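PDB 3LLK: sulfhydryl oxidase 1 from Homo sapiens, which catalyses the oxidation of thiol pairs in proteins to disulfides, using a bound FAD and passing the electrons to molecular oxygen. Local coordinates for residues Val199-Ala204 / Lys215-Pro220; Pro113-Phe118 / Glu209-Pro214. One frame throughout, in Å; residues are numbered along the deposited sequence.

Contact 1: residues Val199-Ala204 / Lys215-Pro220; sequences VNARLA and KVQWPP. With FAD (flavin-adenine dinucleotide), chain D.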
ATOM      1  N   VAL A 199       5.598 -12.321  -6.071  1.00 28.49           N
ATOM      2  CA  VAL A 199       5.790 -12.575  -4.646  1.00 27.49           C
ATOM      3  C   VAL A 199       4.825 -13.682  -4.239  1.00 26.75           C
ATOM      4  O   VAL A 199       5.180 -14.583  -3.469  1.00 27.61           O
ATOM      5  CB  VAL A 199       5.503 -11.300  -3.793  1.00 26.82           C
ATOM      6  CG1 VAL A 199       5.469 -11.649  -2.303  1.00 26.81           C
ATOM      7  CG2 VAL A 199       6.589 -10.260  -4.049  1.00 26.85           C
ATOM      8  N   ASN A 200       3.606 -13.615  -4.768  1.00 26.19           N
ATOM      9  CA  ASN A 200       2.595 -14.615  -4.461  1.00 26.72           C
ATOM     10  C   ASN A 200       3.087 -16.010  -4.833  1.00 28.66           C
ATOM     11  O   ASN A 200       2.873 -16.973  -4.091  1.00 29.87           O
ATOM     12  CB  ASN A 200       1.282 -14.319  -5.208  1.00 25.44           C
ATOM     13  CG  ASN A 200       0.530 -13.131  -4.629  1.00 25.13           C
ATOM     14  OD1 ASN A 200       0.818 -12.678  -3.521  1.00 21.75           O
ATOM     15  ND2 ASN A 200      -0.451 -12.626  -5.377  1.00 25.52           N
ATOM     16  N   ALA A 201       3.747 -16.110  -5.982  1.00 28.82           N
ATOM     17  CA  ALA A 201       4.258 -17.386  -6.462  1.00 30.93           C
ATOM     18  C   ALA A 201       5.292 -18.003  -5.516  1.00 30.10           C
ATOM     19  O   ALA A 201       5.239 -19.200  -5.242  1.00 29.42           O
ATOM     20  CB  ALA A 201       4.856 -17.221  -7.861  1.00 28.45           C
ATOM     21  N   ARG A 202       6.225 -17.193  -5.022  1.00 30.10           N
ATOM     22  CA  ARG A 202       7.249 -17.700  -4.111  1.00 33.83           C
ATOM     23  C   ARG A 202       6.696 -18.091  -2.749  1.00 34.19           C
ATOM     24  O   ARG A 202       7.250 -18.974  -2.090  1.00 34.84           O
ATOM     25  CB  ARG A 202       8.368 -16.672  -3.884  1.00 35.91           C
ATOM     26  CG  ARG A 202       9.492 -16.698  -4.906  1.00 37.46           C
ATOM     27  CD  ARG A 202       9.113 -15.928  -6.134  1.00 38.92           C
ATOM     28  NE  ARG A 202      10.177 -15.910  -7.129  1.00 38.34           N
ATOM     29  CZ  ARG A 202      10.026 -15.411  -8.349  1.00 36.28           C
ATOM     30  NH1 ARG A 202       8.855 -14.893  -8.700  1.00 30.64           N
ATOM     31  NH2 ARG A 202      11.030 -15.446  -9.215  1.00 33.82           N
ATOM     32  N   LEU A 203       5.615 -17.432  -2.332  1.00 33.92           N
ATOM     33  CA  LEU A 203       5.000 -17.695  -1.032  1.00 32.11           C
ATOM     34  C   LEU A 203       3.921 -18.776  -1.046  1.00 32.46           C
ATOM     35  O   LEU A 203       3.538 -19.291   0.003  1.00 29.71           O
ATOM     36  CB  LEU A 203       4.400 -16.403  -0.464  1.00 33.12           C
ATOM     37  CG  LEU A 203       5.393 -15.305  -0.071  1.00 32.74           C
ATOM     38  CD1 LEU A 203       4.669 -14.162   0.616  1.00 31.44           C
ATOM     39  CD2 LEU A 203       6.439 -15.890   0.868  1.00 35.09           C
ATOM     40  N   ALA A 204       3.433 -19.109  -2.238  1.00 31.01           N
ATOM     41  CA  ALA A 204       2.391 -20.114  -2.397  1.00 32.16           C
ATOM     42  C   ALA A 204       2.706 -21.428  -1.693  1.00 32.20           C
ATOM     43  O   ALA A 204       3.753 -22.027  -1.925  1.00 33.28           O
ATOM     44  CB  ALA A 204       2.145 -20.373  -3.880  1.00 31.22           C
ATOM     45  N   LYS A 215      -2.187 -18.570  -1.345  1.00 35.96           N
ATOM     46  CA  LYS A 215      -1.668 -17.663  -2.361  1.00 36.57           C
ATOM     47  C   LYS A 215      -2.073 -18.143  -3.753  1.00 36.34           C
ATOM     48  O   LYS A 215      -2.060 -19.341  -4.034  1.00 36.58           O
ATOM     49  CB  LYS A 215      -0.141 -17.599  -2.283  1.00 37.09           C
ATOM     50  CG  LYS A 215       0.410 -17.048  -0.983  1.00 36.72           C
ATOM     51  CD  LYS A 215      -0.031 -15.611  -0.768  1.00 37.47           C
ATOM     52  CE  LYS A 215       0.625 -15.013   0.457  1.00 36.44           C
ATOM     53  NZ  LYS A 215       0.189 -13.607   0.674  1.00 41.89           N
ATOM     54  N   VAL A 216      -2.455 -17.210  -4.618  1.00 34.58           N
ATOM     55  CA  VAL A 216      -2.823 -17.547  -5.990  1.00 32.99           C
ATOM     56  C   VAL A 216      -2.402 -16.396  -6.894  1.00 31.46           C
ATOM     57  O   VAL A 216      -2.075 -15.307  -6.413  1.00 28.75           O
ATOM     58  CB  VAL A 216      -4.344 -17.741  -6.162  1.00 33.45           C
ATOM     59  CG1 VAL A 216      -4.877 -18.702  -5.109  1.00 34.26           C
ATOM     60  CG2 VAL A 216      -5.051 -16.397  -6.089  1.00 32.68           C
ATOM     61  N   GLN A 217      -2.393 -16.644  -8.198  1.00 30.21           N
ATOM     62  CA  GLN A 217      -2.066 -15.607  -9.163  1.00 29.04           C
ATOM     63  C   GLN A 217      -3.361 -14.807  -9.245  1.00 28.82           C
ATOM     64  O   GLN A 217      -4.372 -15.266  -9.791  1.00 28.23           O
ATOM     65  CB  GLN A 217      -1.679 -16.238 -10.497  1.00 30.62           C
ATOM     66  CG  GLN A 217      -0.330 -16.949 -10.405  1.00 32.03           C
ATOM     67  CD  GLN A 217       0.796 -16.002 -10.009  1.00 31.78           C
ATOM     68  OE1 GLN A 217       1.330 -15.267 -10.842  1.00 32.02           O
ATOM     69  NE2 GLN A 217       1.149 -16.001  -8.724  1.00 30.74           N
ATOM     70  N   TRP A 218      -3.307 -13.613  -8.666  1.00 27.18           N
ATOM     71  CA  TRP A 218      -4.441 -12.706  -8.536  1.00 25.54           C
ATOM     72  C   TRP A 218      -4.624 -11.728  -9.703  1.00 24.63           C
ATOM     73  O   TRP A 218      -3.657 -11.189 -10.228  1.00 25.95           O
ATOM     74  CB  TRP A 218      -4.251 -11.938  -7.226  1.00 26.59           C
ATOM     75  CG  TRP A 218      -5.455 -11.276  -6.674  1.00 23.67           C
ATOM     76  CD1 TRP A 218      -6.298 -11.774  -5.728  1.00 24.00           C
ATOM     77  CD2 TRP A 218      -5.920  -9.962  -6.982  1.00 24.68           C
ATOM     78  NE1 TRP A 218      -7.259 -10.844  -5.415  1.00 23.71           N
ATOM     79  CE2 TRP A 218      -7.052  -9.721  -6.172  1.00 25.41           C
ATOM     80  CE3 TRP A 218      -5.489  -8.958  -7.862  1.00 23.11           C
ATOM     81  CZ2 TRP A 218      -7.762  -8.512  -6.213  1.00 24.94           C
ATOM     82  CZ3 TRP A 218      -6.196  -7.754  -7.903  1.00 24.48           C
ATOM     83  CH2 TRP A 218      -7.319  -7.544  -7.082  1.00 23.00           C
ATOM     84  N   PRO A 219      -5.881 -11.434 -10.076  1.00 24.29           N
ATOM     85  CA  PRO A 219      -7.129 -11.937  -9.493  1.00 24.50           C
ATOM     86  C   PRO A 219      -7.509 -13.335  -9.983  1.00 26.31           C
ATOM     87  O   PRO A 219      -7.306 -13.672 -11.158  1.00 26.36           O
ATOM     88  CB  PRO A 219      -8.139 -10.883  -9.917  1.00 26.39           C
ATOM     89  CG  PRO A 219      -7.667 -10.564 -11.336  1.00 27.01           C
ATOM     90  CD  PRO A 219      -6.151 -10.496 -11.187  1.00 25.19           C
ATOM     91  N   PRO A 220      -8.057 -14.177  -9.087  1.00 25.56           N
ATOM     92  CA  PRO A 220      -8.438 -15.529  -9.514  1.00 25.30           C
ATOM     93  C   PRO A 220      -9.629 -15.458 -10.474  1.00 25.34           C
ATOM     94  O   PRO A 220     -10.302 -14.430 -10.556  1.00 24.63           O
ATOM     95  CB  PRO A 220      -8.770 -16.226  -8.195  1.00 24.45           C
ATOM     96  CG  PRO A 220      -9.350 -15.110  -7.375  1.00 27.57           C
ATOM     97  CD  PRO A 220      -8.400 -13.952  -7.670  1.00 25.59           C
TER
HETATM   98  PA  FAD D 550      -1.389 -10.192   0.434  1.00 31.41           P
HETATM   99  O1A FAD D 550      -0.966  -9.339   1.579  1.00 29.19           O
HETATM  100  O2A FAD D 550      -0.430 -10.780  -0.540  1.00 31.66           O
HETATM  101  O5B FAD D 550      -2.494  -9.469  -0.412  1.00 31.46           O
HETATM  102  C5B FAD D 550      -3.354  -8.427   0.054  1.00 27.32           C
HETATM  103  C4B FAD D 550      -4.590  -8.638  -0.782  1.00 27.49           C
HETATM  104  O4B FAD D 550      -4.371  -7.845  -1.981  1.00 24.24           O
HETATM  105  C3B FAD D 550      -5.310  -9.964  -1.107  1.00 26.44           C
HETATM  106  O3B FAD D 550      -6.164 -10.481  -0.088  1.00 29.86           O
HETATM  107  C2B FAD D 550      -5.925  -9.610  -2.385  1.00 27.18           C
HETATM  108  O2B FAD D 550      -7.192  -9.035  -2.301  1.00 30.86           O
HETATM  109  C1B FAD D 550      -4.983  -8.588  -3.040  1.00 25.77           C
HETATM  110  N9A FAD D 550      -3.976  -9.035  -3.950  1.00 23.45           N
HETATM  111  C8A FAD D 550      -3.274 -10.262  -4.087  1.00 22.50           C
HETATM  112  N7A FAD D 550      -2.437 -10.338  -5.067  1.00 22.75           N
HETATM  113  C5A FAD D 550      -2.573  -9.088  -5.658  1.00 23.05           C
HETATM  114  C6A FAD D 550      -1.954  -8.567  -6.810  1.00 23.17           C
HETATM  115  N6A FAD D 550      -1.098  -9.265  -7.568  1.00 22.28           N
HETATM  116  N1A FAD D 550      -2.260  -7.290  -7.239  1.00 25.55           N
HETATM  117  C2A FAD D 550      -3.201  -6.511  -6.637  1.00 26.47           C
HETATM  118  N3A FAD D 550      -3.825  -7.024  -5.490  1.00 24.86           N
HETATM  119  C4A FAD D 550      -3.464  -8.333  -5.043  1.00 23.28           C
HETATM  120  N1  FAD D 550       6.468 -12.015   3.037  1.00 70.69           N
HETATM  121  C2  FAD D 550       7.371 -13.055   3.112  1.00 71.00           C
HETATM  122  O2  FAD D 550       7.092 -13.979   3.893  1.00 71.23           O
HETATM  123  N3  FAD D 550       8.437 -12.852   2.245  1.00 70.53           N
HETATM  124  C4  FAD D 550       8.662 -11.764   1.365  1.00 70.71           C
HETATM  125  O4  FAD D 550       9.727 -11.716   0.666  1.00 70.86           O
HETATM  126  C4X FAD D 550       7.700 -10.775   1.368  1.00 70.51           C
HETATM  127  N5  FAD D 550       7.883  -9.582   0.596  1.00 69.87           N
HETATM  128  C5X FAD D 550       6.998  -8.471   0.634  1.00 70.31           C
HETATM  129  C6  FAD D 550       7.351  -7.311  -0.082  1.00 70.47           C
HETATM  130  C7  FAD D 550       6.448  -6.211  -0.058  1.00 70.48           C
HETATM  131  C7M FAD D 550       6.899  -4.987  -0.856  1.00 71.00           C
HETATM  132  C8  FAD D 550       5.219  -6.273   0.664  1.00 69.25           C
HETATM  133  C8M FAD D 550       4.120  -5.236   0.782  1.00 68.96           C
HETATM  134  C9  FAD D 550       4.921  -7.426   1.389  1.00 69.41           C
HETATM  135  C9A FAD D 550       5.776  -8.557   1.470  1.00 69.59           C
HETATM  136  N10 FAD D 550       5.665  -9.876   2.147  1.00 68.94           N
HETATM  137  C10 FAD D 550       6.565 -10.906   2.228  1.00 69.87           C
HETATM  138  C1' FAD D 550       4.385 -10.162   2.713  1.00 66.52           C
HETATM  139  C2' FAD D 550       3.360 -10.848   1.861  1.00 64.01           C
HETATM  140  O2' FAD D 550       3.422 -10.361   0.497  1.00 60.22           O
HETATM  141  C3' FAD D 550       1.926 -10.786   2.291  1.00 62.75           C
HETATM  142  O3' FAD D 550       1.533  -9.432   2.475  1.00 59.98           O
HETATM  143  C4' FAD D 550       1.440 -11.638   3.451  1.00 61.99           C
HETATM  144  O4' FAD D 550       2.027 -12.971   3.396  1.00 63.31           O
HETATM  145  C5' FAD D 550      -0.005 -11.712   3.699  1.00 58.69           C
HETATM  146  O5' FAD D 550      -0.584 -12.378   2.573  1.00 53.40           O
HETATM  147  P   FAD D 550      -2.093 -12.369   2.212  1.00 51.79           P
HETATM  148  O1P FAD D 550      -2.328 -13.737   1.746  1.00 54.35           O
HETATM  149  O2P FAD D 550      -2.960 -11.922   3.333  1.00 51.54           O
HETATM  150  O3P FAD D 550      -2.337 -11.348   0.991  1.00 41.96           O
HETATM  151  O   HOH W   1       1.998 -12.247  -1.232  1.00 36.52           O
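Lys215 lays its aliphatic chain against the C-terminal end of helix 185-203, where its CB lies 3.6 Å from both Asn200 O and Ala204 CA. Its CG continues over the backbone between Leu203 and Ala204 and reaches Leu203 CB, while chi2 of -62° bends CD off an extended course. Ala204 is the first residue to leave helical geometry, which puts this packing of the lysine chain where helix gives way to loop.

Polar links to FAD and a water join the two segments. The side chain of Asn200 crosses that of Lys215 at about a right angle and splits its amide between the adenine and a bridging water: ND2 donates to FAD N7A at 3.0 Å (158° at the hydrogen), and OD1 accepts from the water at 2.6 Å. That water donates to FAD O2A and hydrogen-bonds FAD O2', tying Asn200 to the ribityl chain and the diphosphate. ND2 has a second partner in Asn197 OD1. NZ of Lys215 is placed too close to the diphosphate, and its bond to the water and weak bonds to O4' and O2A are doubtful in detail.

Flat and apolar surfaces complete the grip. CG of Trp218 stands anti to the backbone N (chi1 -162°), and one indole face lies on the adenine, with FAD C4A 3.4 Å above its plane; Pro219, after a cis peptide bond, backs the opposite face. Leu203 CD2 touches the isoalloxazine at O2, 3.6 Å away. Together these residues form part of the FAD pocket of an Erv/ALR-type sulfhydryl oxidase domain.

Contact 2: residues Pro113-Phe118 / Glu209-Pro214; sequences PHFRGF and EDPQFP. With FAD (flavin-adenine dinucleotide), chain D.
The guanidinium of Arg116 stacks flat on the ring of Phe213, a cation-pi contact beside the diphosphate in the FAD pocket of this Erv/ALR-type domain. CZ stands 3.8 Å from the ring centroid, the planes are 17° apart, and NH1 lies over the centre of the ring. NE donates to FAD O2P; the modelled 2.5 Å is shorter than such bonds usually are, and its exact length is doubtful. The opposite charges would be expected to attract. The bend at chi3 (76°) places NE for this bond. NH1 bonds Gln109 O and NH2 makes a weak bond to Gly107 O; with the stack, these limit the rotation of the group.

Next to it, Phe115 packs on the loop after helix 185-203. Asp210 CA makes a CH-pi contact over the ring centre, 3.7 Å from the centroid, while His114 NE2 lies against the opposite face. Pro211 CD meets Phe115 CE1 at 3.5 Å.

Farther out, a type I turn from Asp210 to Phe213 presents the stacking ring, closed by Phe213 N to Asp210 O. Asp210 bonds Ser111 OG through OD2. In an Asx turn, that same OD2 accepts from Gln212 N at 3.1 Å, from above the carboxylate plane.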
ATOM      1  N   PRO A 113      -3.206 -14.416  14.503  1.00 42.95           N
ATOM      2  CA  PRO A 113      -2.536 -13.126  14.686  1.00 41.19           C
ATOM      3  C   PRO A 113      -1.267 -12.892  13.867  1.00 40.80           C
ATOM      4  O   PRO A 113      -1.059 -11.794  13.348  1.00 42.12           O
ATOM      5  CB  PRO A 113      -2.270 -13.095  16.189  1.00 43.07           C
ATOM      6  CG  PRO A 113      -3.486 -13.804  16.736  1.00 43.09           C
ATOM      7  CD  PRO A 113      -3.593 -14.994  15.806  1.00 43.16           C
ATOM      8  N   HIS A 114      -0.417 -13.906  13.750  1.00 37.11           N
ATOM      9  CA  HIS A 114       0.818 -13.744  12.995  1.00 36.75           C
ATOM     10  C   HIS A 114       0.638 -13.805  11.470  1.00 35.16           C
ATOM     11  O   HIS A 114       1.572 -13.517  10.725  1.00 36.60           O
ATOM     12  CB  HIS A 114       1.857 -14.783  13.440  1.00 36.37           C
ATOM     13  CG  HIS A 114       1.378 -16.199  13.361  1.00 35.73           C
ATOM     14  ND1 HIS A 114       0.603 -16.778  14.342  1.00 36.79           N
ATOM     15  CD2 HIS A 114       1.547 -17.146  12.408  1.00 35.94           C
ATOM     16  CE1 HIS A 114       0.316 -18.021  13.996  1.00 36.62           C
ATOM     17  NE2 HIS A 114       0.877 -18.269  12.827  1.00 36.05           N
ATOM     18  N   PHE A 115      -0.551 -14.181  11.010  1.00 32.60           N
ATOM     19  CA  PHE A 115      -0.816 -14.258   9.572  1.00 30.11           C
ATOM     20  C   PHE A 115      -1.417 -12.952   9.061  1.00 28.65           C
ATOM     21  O   PHE A 115      -2.136 -12.255   9.786  1.00 25.32           O
ATOM     22  CB  PHE A 115      -1.807 -15.383   9.242  1.00 30.57           C
ATOM     23  CG  PHE A 115      -1.238 -16.771   9.359  1.00 32.80           C
ATOM     24  CD1 PHE A 115      -2.004 -17.799   9.908  1.00 34.17           C
ATOM     25  CD2 PHE A 115       0.045 -17.063   8.903  1.00 32.95           C
ATOM     26  CE1 PHE A 115      -1.499 -19.099  10.003  1.00 35.12           C
ATOM     27  CE2 PHE A 115       0.556 -18.357   8.993  1.00 33.93           C
ATOM     28  CZ  PHE A 115      -0.217 -19.375   9.545  1.00 34.62           C
ATOM     29  N   ARG A 116      -1.107 -12.630   7.809  1.00 25.24           N
ATOM     30  CA  ARG A 116      -1.645 -11.449   7.159  1.00 23.85           C
ATOM     31  C   ARG A 116      -1.489 -10.177   7.985  1.00 22.96           C
ATOM     32  O   ARG A 116      -0.398  -9.848   8.443  1.00 23.18           O
ATOM     33  CB  ARG A 116      -3.120 -11.717   6.840  1.00 24.24           C
ATOM     34  CG  ARG A 116      -3.344 -13.100   6.207  1.00 23.58           C
ATOM     35  CD  ARG A 116      -4.780 -13.322   5.762  1.00 25.69           C
ATOM     36  NE  ARG A 116      -5.071 -12.609   4.519  1.00 26.94           N
ATOM     37  CZ  ARG A 116      -6.221 -11.997   4.251  1.00 28.61           C
ATOM     38  NH1 ARG A 116      -7.202 -12.009   5.147  1.00 28.26           N
ATOM     39  NH2 ARG A 116      -6.388 -11.370   3.089  1.00 25.89           N
ATOM     40  N   GLY A 117      -2.578  -9.440   8.155  1.00 20.94           N
ATOM     41  CA  GLY A 117      -2.495  -8.218   8.930  1.00 22.19           C
ATOM     42  C   GLY A 117      -1.910  -7.029   8.184  1.00 21.39           C
ATOM     43  O   GLY A 117      -2.229  -6.791   7.023  1.00 21.53           O
ATOM     44  N   PHE A 118      -1.036  -6.287   8.853  1.00 19.22           N
ATOM     45  CA  PHE A 118      -0.445  -5.100   8.260  1.00 21.00           C
ATOM     46  C   PHE A 118       0.127  -5.293   6.854  1.00 22.09           C
ATOM     47  O   PHE A 118      -0.157  -4.497   5.974  1.00 21.54           O
ATOM     48  CB  PHE A 118       0.644  -4.519   9.175  1.00 21.29           C
ATOM     49  CG  PHE A 118       1.330  -3.312   8.599  1.00 22.89           C
ATOM     50  CD1 PHE A 118       0.613  -2.136   8.357  1.00 23.22           C
ATOM     51  CD2 PHE A 118       2.679  -3.357   8.265  1.00 23.68           C
ATOM     52  CE1 PHE A 118       1.232  -1.025   7.789  1.00 25.77           C
ATOM     53  CE2 PHE A 118       3.310  -2.252   7.692  1.00 22.39           C
ATOM     54  CZ  PHE A 118       2.585  -1.083   7.455  1.00 25.24           C
ATOM     55  N   GLU A 209       2.296 -19.505   4.960  1.00 35.35           N
ATOM     56  CA  GLU A 209       1.040 -19.164   4.301  1.00 34.26           C
ATOM     57  C   GLU A 209      -0.171 -19.380   5.212  1.00 33.52           C
ATOM     58  O   GLU A 209      -0.306 -20.428   5.837  1.00 32.13           O
ATOM     59  CB  GLU A 209       0.893 -20.019   3.042  1.00 33.29           C
ATOM     60  CG  GLU A 209      -0.351 -19.763   2.220  1.00 33.52           C
ATOM     61  CD  GLU A 209      -0.446 -20.725   1.050  1.00 35.38           C
ATOM     62  OE1 GLU A 209      -0.627 -21.941   1.296  1.00 34.22           O
ATOM     63  OE2 GLU A 209      -0.320 -20.271  -0.110  1.00 33.13           O
ATOM     64  N   ASP A 210      -1.043 -18.382   5.294  1.00 31.71           N
ATOM     65  CA  ASP A 210      -2.255 -18.505   6.103  1.00 32.87           C
ATOM     66  C   ASP A 210      -3.104 -19.578   5.409  1.00 33.01           C
ATOM     67  O   ASP A 210      -3.543 -19.393   4.277  1.00 33.48           O
ATOM     68  CB  ASP A 210      -3.001 -17.163   6.137  1.00 31.92           C
ATOM     69  CG  ASP A 210      -4.142 -17.145   7.149  1.00 32.66           C
ATOM     70  OD1 ASP A 210      -4.449 -16.050   7.669  1.00 31.69           O
ATOM     71  OD2 ASP A 210      -4.731 -18.212   7.418  1.00 32.84           O
ATOM     72  N   PRO A 211      -3.337 -20.720   6.079  1.00 34.73           N
ATOM     73  CA  PRO A 211      -4.135 -21.796   5.478  1.00 33.70           C
ATOM     74  C   PRO A 211      -5.492 -21.355   4.946  1.00 35.43           C
ATOM     75  O   PRO A 211      -5.988 -21.893   3.950  1.00 36.04           O
ATOM     76  CB  PRO A 211      -4.265 -22.803   6.616  1.00 35.20           C
ATOM     77  CG  PRO A 211      -2.983 -22.614   7.381  1.00 33.99           C
ATOM     78  CD  PRO A 211      -2.881 -21.101   7.429  1.00 34.22           C
ATOM     79  N   GLN A 212      -6.086 -20.364   5.598  1.00 34.92           N
ATOM     80  CA  GLN A 212      -7.400 -19.884   5.196  1.00 36.56           C
ATOM     81  C   GLN A 212      -7.371 -18.931   4.007  1.00 35.64           C
ATOM     82  O   GLN A 212      -8.412 -18.595   3.452  1.00 36.39           O
ATOM     83  CB  GLN A 212      -8.086 -19.220   6.392  1.00 39.45           C
ATOM     84  CG  GLN A 212      -9.455 -19.805   6.731  1.00 44.60           C
ATOM     85  CD  GLN A 212      -9.488 -21.325   6.634  1.00 45.00           C
ATOM     86  OE1 GLN A 212      -8.686 -22.021   7.258  1.00 47.46           O
ATOM     87  NE2 GLN A 212     -10.419 -21.841   5.846  1.00 46.92           N
ATOM     88  N   PHE A 213      -6.178 -18.501   3.612  1.00 33.96           N
ATOM     89  CA  PHE A 213      -6.031 -17.584   2.485  1.00 32.88           C
ATOM     90  C   PHE A 213      -4.833 -17.985   1.625  1.00 33.57           C
ATOM     91  O   PHE A 213      -3.803 -17.311   1.618  1.00 31.42           O
ATOM     92  CB  PHE A 213      -5.861 -16.160   3.014  1.00 31.51           C
ATOM     93  CG  PHE A 213      -7.064 -15.651   3.752  1.00 30.44           C
ATOM     94  CD1 PHE A 213      -8.133 -15.080   3.059  1.00 29.85           C
ATOM     95  CD2 PHE A 213      -7.156 -15.788   5.133  1.00 30.48           C
ATOM     96  CE1 PHE A 213      -9.277 -14.656   3.728  1.00 30.04           C
ATOM     97  CE2 PHE A 213      -8.301 -15.366   5.816  1.00 32.96           C
ATOM     98  CZ  PHE A 213      -9.364 -14.799   5.106  1.00 30.23           C
ATOM     99  N   PRO A 214      -4.957 -19.100   0.888  1.00 34.87           N
ATOM    100  CA  PRO A 214      -3.897 -19.620   0.016  1.00 35.43           C
ATOM    101  C   PRO A 214      -3.480 -18.616  -1.049  1.00 35.92           C
ATOM    102  O   PRO A 214      -4.319 -17.905  -1.597  1.00 36.69           O
ATOM    103  CB  PRO A 214      -4.536 -20.859  -0.611  1.00 34.87           C
ATOM    104  CG  PRO A 214      -5.575 -21.264   0.383  1.00 36.76           C
ATOM    105  CD  PRO A 214      -6.157 -19.954   0.815  1.00 35.10           C
TER
HETATM  106  PA  FAD D 550      -1.389 -10.192   0.434  1.00 31.41           P
HETATM  107  O1A FAD D 550      -0.966  -9.339   1.579  1.00 29.19           O
HETATM  108  O2A FAD D 550      -0.430 -10.780  -0.540  1.00 31.66           O
HETATM  109  O5B FAD D 550      -2.494  -9.469  -0.412  1.00 31.46           O
HETATM  110  C5B FAD D 550      -3.354  -8.427   0.054  1.00 27.32           C
HETATM  111  C4B FAD D 550      -4.590  -8.638  -0.782  1.00 27.49           C
HETATM  112  O4B FAD D 550      -4.371  -7.845  -1.981  1.00 24.24           O
HETATM  113  C3B FAD D 550      -5.310  -9.964  -1.107  1.00 26.44           C
HETATM  114  O3B FAD D 550      -6.164 -10.481  -0.088  1.00 29.86           O
HETATM  115  C2B FAD D 550      -5.925  -9.610  -2.385  1.00 27.18           C
HETATM  116  O2B FAD D 550      -7.192  -9.035  -2.301  1.00 30.86           O
HETATM  117  C1B FAD D 550      -4.983  -8.588  -3.040  1.00 25.77           C
HETATM  118  N9A FAD D 550      -3.976  -9.035  -3.950  1.00 23.45           N
HETATM  119  C8A FAD D 550      -3.274 -10.262  -4.087  1.00 22.50           C
HETATM  120  N7A FAD D 550      -2.437 -10.338  -5.067  1.00 22.75           N
HETATM  121  C5A FAD D 550      -2.573  -9.088  -5.658  1.00 23.05           C
HETATM  122  C6A FAD D 550      -1.954  -8.567  -6.810  1.00 23.17           C
HETATM  123  N6A FAD D 550      -1.098  -9.265  -7.568  1.00 22.28           N
HETATM  124  N1A FAD D 550      -2.260  -7.290  -7.239  1.00 25.55           N
HETATM  125  C2A FAD D 550      -3.201  -6.511  -6.637  1.00 26.47           C
HETATM  126  N3A FAD D 550      -3.825  -7.024  -5.490  1.00 24.86           N
HETATM  127  C4A FAD D 550      -3.464  -8.333  -5.043  1.00 23.28           C
HETATM  128  N1  FAD D 550       6.468 -12.015   3.037  1.00 70.69           N
HETATM  129  C2  FAD D 550       7.371 -13.055   3.112  1.00 71.00           C
HETATM  130  O2  FAD D 550       7.092 -13.979   3.893  1.00 71.23           O
HETATM  131  N3  FAD D 550       8.437 -12.852   2.245  1.00 70.53           N
HETATM  132  C4  FAD D 550       8.662 -11.764   1.365  1.00 70.71           C
HETATM  133  O4  FAD D 550       9.727 -11.716   0.666  1.00 70.86           O
HETATM  134  C4X FAD D 550       7.700 -10.775   1.368  1.00 70.51           C
HETATM  135  N5  FAD D 550       7.883  -9.582   0.596  1.00 69.87           N
HETATM  136  C5X FAD D 550       6.998  -8.471   0.634  1.00 70.31           C
HETATM  137  C6  FAD D 550       7.351  -7.311  -0.082  1.00 70.47           C
HETATM  138  C7  FAD D 550       6.448  -6.211  -0.058  1.00 70.48           C
HETATM  139  C7M FAD D 550       6.899  -4.987  -0.856  1.00 71.00           C
HETATM  140  C8  FAD D 550       5.219  -6.273   0.664  1.00 69.25           C
HETATM  141  C8M FAD D 550       4.120  -5.236   0.782  1.00 68.96           C
HETATM  142  C9  FAD D 550       4.921  -7.426   1.389  1.00 69.41           C
HETATM  143  C9A FAD D 550       5.776  -8.557   1.470  1.00 69.59           C
HETATM  144  N10 FAD D 550       5.665  -9.876   2.147  1.00 68.94           N
HETATM  145  C10 FAD D 550       6.565 -10.906   2.228  1.00 69.87           C
HETATM  146  C1' FAD D 550       4.385 -10.162   2.713  1.00 66.52           C
HETATM  147  C2' FAD D 550       3.360 -10.848   1.861  1.00 64.01           C
HETATM  148  O2' FAD D 550       3.422 -10.361   0.497  1.00 60.22           O
HETATM  149  C3' FAD D 550       1.926 -10.786   2.291  1.00 62.75           C
HETATM  150  O3' FAD D 550       1.533  -9.432   2.475  1.00 59.98           O
HETATM  151  C4' FAD D 550       1.440 -11.638   3.451  1.00 61.99           C
HETATM  152  O4' FAD D 550       2.027 -12.971   3.396  1.00 63.31           O
HETATM  153  C5' FAD D 550      -0.005 -11.712   3.699  1.00 58.69           C
HETATM  154  O5' FAD D 550      -0.584 -12.378   2.573  1.00 53.40           O
HETATM  155  P   FAD D 550      -2.093 -12.369   2.212  1.00 51.79           P
HETATM  156  O1P FAD D 550      -2.328 -13.737   1.746  1.00 54.35           O
HETATM  157  O2P FAD D 550      -2.960 -11.922   3.333  1.00 51.54           O
HETATM  158  O3P FAD D 550      -2.337 -11.348   0.991  1.00 41.96           O

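Both contacts are partly buried, lie on the same side of the chain's centre, and draw one segment each from the loop between helices 185-203 and 239-249; their four segments alternate along the sequence. Contact 1 joins that loop to the preceding helix, close in sequence, whereas contact 2 brings in 113-118 from 91 residues earlier in the chain, before several helices. Their chemistry differs: the first relies on amide, water, lysine and indole contacts spread along the cofactor, the second on a cation-pi stack at the diphosphate and CH-pi packing, with a partly exposed Phe115-Pro211 patch. They meet where Glu209 OE2 lies 2.8 Å from Lys215 N, probably hydrogen-bonded; the same OE2 also bonds Gly205 N.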